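Local coordinates for putative uncharacterized protein smu.1108c (Streptococcus mutans, PDB 3L7Y), which is uncharacterised but probably acts as a magnesium-dependent phosphatase of the haloacid dehalogenase-like hydrolase family, at residues E115-I127 and E180-E191. Residues are numbered along the deposited sequence; the frame is centred on the assembly and turned at random.
Sequences EVFQQREDIASII and ERFFKLTLQVKE
Across this contact helix 120-127 runs almost parallel to strand 184-188, their axes 11° apart and 10.6 Å from each other at closest approach, while the chain ahead of the helix is pinned to Phe182, just before the corner the chain turns at Phe183, by a hydrogen bond of 2.9 Å from Gln118 N to Phe182 O. It illustrates how a helix is laid on a mixed sheet, here in the α/β cap domain of a Cof-type haloacid dehalogenase-like hydrolase, close to where the linker from the core, which carries the magnesium site, enters the cap. The linker is clamped by aromatic packing. The Phe117 ring forms an offset stack with Phe183, centroids 4.6 Å apart and planes inclined by 26°, and Arg181 CB sits over the centre of a Phe117 face, 3.6 Å from its centroid. Bends in the middle of its chain carry the Arg181 guanidinium over Phe117 CE1; NH1 pairs with Glu144, whereas Glu115 offers NH2 only a long, out-of-plane charge contact. Farther along, the helix is held by aliphatic contacts: Ile123 reaches Phe182 CB with CD1, its chain extended (chi2 179°), and Leu185 CD1 meets Ile126 CG2 and Ile127 CG1. Leu141 of the adjoining strand 138-143 continues this apolar layer. On the other side of the strand Lys184 pairs with Glu101. Waters also bridge the two chain segments here, one of them donating to both Val116 O, at 2.7 Å, and Phe183 O, at 3.1 Å.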
loop_
_atom_site.group_PDB
_atom_site.type_symbol
_atom_site.label_atom_id
_atom_site.label_comp_id
_atom_site.label_asym_id
_atom_site.label_seq_id
_atom_site.Cartn_x
_atom_site.Cartn_y
_atom_site.Cartn_z
ATOM N N GLU A 115 -9.635 -4.313 -10.399
ATOM C CA GLU A 115 -10.260 -4.230 -9.087
ATOM C C GLU A 115 -10.697 -5.604 -8.625
ATOM O O GLU A 115 -11.641 -6.183 -9.154
ATOM C CB GLU A 115 -11.417 -3.222 -9.051
ATOM C CG GLU A 115 -12.325 -3.196 -10.252
ATOM C CD GLU A 115 -13.569 -2.347 -9.993
ATOM O OE1 GLU A 115 -13.429 -1.222 -9.466
ATOM O OE2 GLU A 115 -14.685 -2.814 -10.308
ATOM N N VAL A 116 -9.973 -6.134 -7.647
ATOM C CA VAL A 116 -10.265 -7.452 -7.124
ATOM C C VAL A 116 -10.844 -7.313 -5.726
ATOM O O VAL A 116 -10.235 -6.719 -4.826
ATOM C CB VAL A 116 -9.013 -8.360 -7.131
ATOM C CG1 VAL A 116 -9.332 -9.724 -6.549
ATOM C CG2 VAL A 116 -8.480 -8.506 -8.542
ATOM N N PHE A 117 -12.040 -7.851 -5.554
ATOM C CA PHE A 117 -12.725 -7.759 -4.269
ATOM C C PHE A 117 -12.643 -9.068 -3.519
ATOM O O PHE A 117 -12.498 -10.139 -4.117
ATOM C CB PHE A 117 -14.179 -7.327 -4.465
ATOM C CG PHE A 117 -14.319 -5.949 -5.042
ATOM C CD1 PHE A 117 -14.804 -5.763 -6.326
ATOM C CD2 PHE A 117 -13.952 -4.838 -4.303
ATOM C CE1 PHE A 117 -14.936 -4.485 -6.854
ATOM C CE2 PHE A 117 -14.075 -3.558 -4.823
ATOM C CZ PHE A 117 -14.566 -3.384 -6.104
ATOM N N GLN A 118 -12.694 -8.987 -2.199
ATOM C CA GLN A 118 -12.649 -10.199 -1.398
ATOM C C GLN A 118 -14.051 -10.798 -1.358
ATOM O O GLN A 118 -15.032 -10.085 -1.545
ATOM C CB GLN A 118 -12.076 -9.905 -0.000
ATOM C CG GLN A 118 -10.567 -9.583 -0.070
ATOM C CD GLN A 118 -9.970 -9.049 1.218
ATOM O OE1 GLN A 118 -8.761 -9.176 1.453
ATOM N NE2 GLN A 118 -10.790 -8.442 2.045
ATOM N N GLN A 119 -14.142 -12.104 -1.143
ATOM C CA GLN A 119 -15.436 -12.783 -1.085
ATOM C C GLN A 119 -16.135 -12.545 0.249
ATOM O O GLN A 119 -15.544 -12.760 1.298
ATOM C CB GLN A 119 -15.231 -14.278 -1.305
ATOM C CG GLN A 119 -14.631 -14.617 -2.653
ATOM C CD GLN A 119 -15.602 -14.365 -3.786
ATOM O OE1 GLN A 119 -16.815 -14.525 -3.624
ATOM N NE2 GLN A 119 -15.079 -13.970 -4.943
ATOM N N ARG A 120 -17.396 -12.109 0.216
ATOM C CA ARG A 120 -18.130 -11.819 1.450
ATOM C C ARG A 120 -18.002 -12.949 2.473
ATOM O O ARG A 120 -17.838 -12.698 3.661
ATOM C CB ARG A 120 -19.625 -11.544 1.179
ATOM C CG ARG A 120 -19.890 -10.384 0.206
ATOM C CD ARG A 120 -21.362 -9.920 0.232
ATOM N NE ARG A 120 -21.500 -8.587 0.807
ATOM C CZ ARG A 120 -22.160 -8.310 1.922
ATOM N NH1 ARG A 120 -22.758 -9.271 2.595
ATOM N NH2 ARG A 120 -22.224 -7.066 2.362
ATOM N N GLU A 121 -18.084 -14.189 2.004
ATOM C CA GLU A 121 -18.032 -15.353 2.899
ATOM C C GLU A 121 -16.677 -15.425 3.604
ATOM O O GLU A 121 -16.595 -15.796 4.768
ATOM C CB GLU A 121 -18.273 -16.644 2.115
ATOM C CG GLU A 121 -17.383 -16.803 0.872
ATOM C CD GLU A 121 -17.993 -16.242 -0.428
ATOM O OE1 GLU A 121 -18.687 -15.197 -0.395
ATOM O OE2 GLU A 121 -17.756 -16.850 -1.499
ATOM N N ASP A 122 -15.613 -15.071 2.891
ATOM C CA ASP A 122 -14.262 -15.120 3.466
ATOM C C ASP A 122 -14.065 -14.021 4.495
ATOM O O ASP A 122 -13.541 -14.244 5.593
ATOM C CB ASP A 122 -13.217 -15.006 2.356
ATOM C CG ASP A 122 -13.161 -16.255 1.497
ATOM O OD1 ASP A 122 -13.492 -17.325 2.028
ATOM O OD2 ASP A 122 -12.799 -16.172 0.309
ATOM N N ILE A 123 -14.475 -12.820 4.118
ATOM C CA ILE A 123 -14.466 -11.684 5.021
ATOM C C ILE A 123 -15.241 -11.989 6.309
ATOM O O ILE A 123 -14.774 -11.717 7.409
ATOM C CB ILE A 123 -15.093 -10.463 4.327
ATOM C CG1 ILE A 123 -14.333 -10.134 3.041
ATOM C CG2 ILE A 123 -15.142 -9.265 5.262
ATOM C CD1 ILE A 123 -14.917 -8.968 2.293
ATOM N N ALA A 124 -16.436 -12.546 6.177
ATOM C CA ALA A 124 -17.247 -12.809 7.351
ATOM C C ALA A 124 -16.524 -13.826 8.209
ATOM O O ALA A 124 -16.524 -13.749 9.438
ATOM C CB ALA A 124 -18.625 -13.331 6.941
ATOM N N SER A 125 -15.870 -14.777 7.556
ATOM C CA SER A 125 -15.228 -15.847 8.302
ATOM C C SER A 125 -13.935 -15.406 9.027
ATOM O O SER A 125 -13.728 -15.775 10.180
ATOM C CB SER A 125 -15.022 -17.076 7.413
ATOM O OG SER A 125 -14.000 -17.899 7.936
ATOM N N ILE A 126 -13.080 -14.622 8.372
ATOM C CA ILE A 126 -11.861 -14.139 9.041
ATOM C C ILE A 126 -12.229 -13.143 10.147
ATOM O O ILE A 126 -11.550 -13.055 11.162
ATOM C CB ILE A 126 -10.868 -13.460 8.068
ATOM C CG1 ILE A 126 -9.481 -13.295 8.730
ATOM C CG2 ILE A 126 -11.387 -12.094 7.651
ATOM C CD1 ILE A 126 -8.770 -14.573 8.984
ATOM N N ILE A 127 -13.321 -12.401 9.952
ATOM C CA ILE A 127 -13.805 -11.477 10.977
ATOM C C ILE A 127 -14.246 -12.217 12.233
ATOM O O ILE A 127 -13.907 -11.821 13.366
ATOM C CB ILE A 127 -14.974 -10.600 10.464
ATOM C CG1 ILE A 127 -14.447 -9.498 9.539
ATOM C CG2 ILE A 127 -15.741 -9.978 11.624
ATOM C CD1 ILE A 127 -15.542 -8.608 8.965
ATOM N N GLU A 180 -21.426 -2.767 0.602
ATOM C CA GLU A 180 -20.284 -2.360 -0.215
ATOM C C GLU A 180 -19.366 -3.529 -0.556
ATOM O O GLU A 180 -19.437 -4.587 0.068
ATOM C CB GLU A 180 -19.488 -1.272 0.496
ATOM C CG GLU A 180 -18.549 -0.505 -0.415
ATOM C CD GLU A 180 -18.174 0.822 0.181
ATOM O OE1 GLU A 180 -19.055 1.463 0.792
ATOM O OE2 GLU A 180 -17.002 1.215 0.064
ATOM N N ARG A 181 -18.517 -3.331 -1.561
ATOM C CA ARG A 181 -17.508 -4.311 -1.949
ATOM C C ARG A 181 -16.180 -3.891 -1.324
ATOM O O ARG A 181 -15.872 -2.698 -1.247
ATOM C CB ARG A 181 -17.381 -4.364 -3.467
ATOM C CG ARG A 181 -18.722 -4.312 -4.186
ATOM C CD ARG A 181 -18.681 -3.334 -5.353
ATOM N NE ARG A 181 -18.508 -4.007 -6.634
ATOM C CZ ARG A 181 -18.276 -3.380 -7.783
ATOM N NH1 ARG A 181 -18.166 -2.059 -7.814
ATOM N NH2 ARG A 181 -18.135 -4.077 -8.901
ATOM N N PHE A 182 -15.395 -4.877 -0.896
ATOM C CA PHE A 182 -14.231 -4.617 -0.064
ATOM C C PHE A 182 -12.933 -5.095 -0.702
ATOM O O PHE A 182 -12.834 -6.231 -1.173
ATOM C CB PHE A 182 -14.414 -5.260 1.317
ATOM C CG PHE A 182 -15.650 -4.804 2.028
ATOM C CD1 PHE A 182 -16.805 -5.564 1.990
ATOM C CD2 PHE A 182 -15.664 -3.604 2.720
ATOM C CE1 PHE A 182 -17.949 -5.143 2.633
ATOM C CE2 PHE A 182 -16.806 -3.178 3.370
ATOM C CZ PHE A 182 -17.951 -3.947 3.322
ATOM N N PHE A 183 -11.928 -4.227 -0.694
ATOM C CA PHE A 183 -10.621 -4.570 -1.253
ATOM C C PHE A 183 -9.731 -5.287 -0.254
ATOM O O PHE A 183 -8.942 -6.171 -0.624
ATOM C CB PHE A 183 -9.899 -3.314 -1.697
ATOM C CG PHE A 183 -10.422 -2.727 -2.962
ATOM C CD1 PHE A 183 -10.928 -1.432 -2.980
ATOM C CD2 PHE A 183 -10.393 -3.452 -4.140
ATOM C CE1 PHE A 183 -11.386 -0.868 -4.163
ATOM C CE2 PHE A 183 -10.877 -2.904 -5.317
ATOM C CZ PHE A 183 -11.354 -1.602 -5.332
ATOM N N LYS A 184 -9.830 -4.874 1.006
ATOM C CA LYS A 184 -8.971 -5.398 2.056
ATOM C C LYS A 184 -9.584 -5.117 3.422
ATOM O O LYS A 184 -10.564 -4.371 3.531
ATOM C CB LYS A 184 -7.586 -4.739 1.976
ATOM C CG LYS A 184 -7.503 -3.347 2.623
ATOM C CD LYS A 184 -6.039 -2.869 2.693
ATOM C CE LYS A 184 -5.885 -1.530 3.411
ATOM N NZ LYS A 184 -6.565 -0.425 2.687
ATOM N N LEU A 185 -9.012 -5.722 4.459
ATOM C CA LEU A 185 -9.298 -5.308 5.829
ATOM C C LEU A 185 -8.028 -4.824 6.499
ATOM O O LEU A 185 -6.929 -5.138 6.059
ATOM C CB LEU A 185 -9.857 -6.455 6.674
ATOM C CG LEU A 185 -10.802 -7.488 6.059
ATOM C CD1 LEU A 185 -11.402 -8.312 7.184
ATOM C CD2 LEU A 185 -11.875 -6.805 5.247
ATOM N N THR A 186 -8.174 -4.099 7.597
ATOM C CA THR A 186 -7.006 -3.688 8.355
ATOM C C THR A 186 -7.189 -3.988 9.833
ATOM O O THR A 186 -8.244 -3.718 10.409
ATOM C CB THR A 186 -6.680 -2.193 8.143
ATOM O OG1 THR A 186 -6.370 -1.957 6.759
ATOM C CG2 THR A 186 -5.487 -1.783 9.001
ATOM N N LEU A 187 -6.171 -4.580 10.443
ATOM C CA LEU A 187 -6.191 -4.775 11.875
ATOM C C LEU A 187 -5.242 -3.786 12.526
ATOM O O LEU A 187 -4.103 -3.629 12.085
ATOM C CB LEU A 187 -5.778 -6.195 12.243
ATOM C CG LEU A 187 -6.569 -7.363 11.650
ATOM C CD1 LEU A 187 -6.178 -8.641 12.357
ATOM C CD2 LEU A 187 -8.064 -7.107 11.782
ATOM N N GLN A 188 -5.707 -3.124 13.578
ATOM C CA GLN A 188 -4.795 -2.343 14.401
ATOM C C GLN A 188 -4.469 -3.164 15.628
ATOM O O GLN A 188 -5.370 -3.586 16.370
ATOM C CB GLN A 188 -5.387 -0.987 14.795
ATOM C CG GLN A 188 -4.349 -0.057 15.422
ATOM C CD GLN A 188 -4.985 1.026 16.261
ATOM O OE1 GLN A 188 -5.776 0.745 17.156
ATOM N NE2 GLN A 188 -4.640 2.272 15.978
ATOM N N VAL A 189 -3.180 -3.408 15.827
ATOM C CA VAL A 189 -2.726 -4.374 16.808
ATOM C C VAL A 189 -1.451 -3.853 17.435
ATOM O O VAL A 189 -0.817 -2.951 16.889
ATOM C CB VAL A 189 -2.407 -5.712 16.129
ATOM C CG1 VAL A 189 -3.631 -6.240 15.393
ATOM C CG2 VAL A 189 -1.263 -5.543 15.159
ATOM N N LYS A 190 -1.088 -4.404 18.587
ATOM C CA LYS A 190 0.214 -4.121 19.173
ATOM C C LYS A 190 1.286 -4.666 18.235
ATOM O O LYS A 190 1.208 -5.818 17.805
ATOM C CB LYS A 190 0.329 -4.772 20.554
ATOM C CG LYS A 190 -0.194 -3.911 21.689
ATOM C CD LYS A 190 -0.157 -4.648 23.022
ATOM N N GLU A 191 2.280 -3.849 17.898
ATOM C CA GLU A 191 3.313 -4.302 16.976
ATOM C C GLU A 191 3.909 -5.634 17.433
ATOM O O GLU A 191 4.312 -6.453 16.608
ATOM C CB GLU A 191 4.413 -3.237 16.795
ATOM C CG GLU A 191 5.520 -3.621 15.804
ATOM C CD GLU A 191 4.990 -4.004 14.420
ATOM O OE1 GLU A 191 5.785 -4.452 13.570
ATOM O OE2 GLU A 191 3.777 -3.860 14.172
HETATM O O HOH W 1 -9.100 -8.273 -2.952
HETATM O O HOH W 2 -16.451 -7.725 -1.175
HETATM O O HOH W 3 -19.169 -7.103 -0.635
#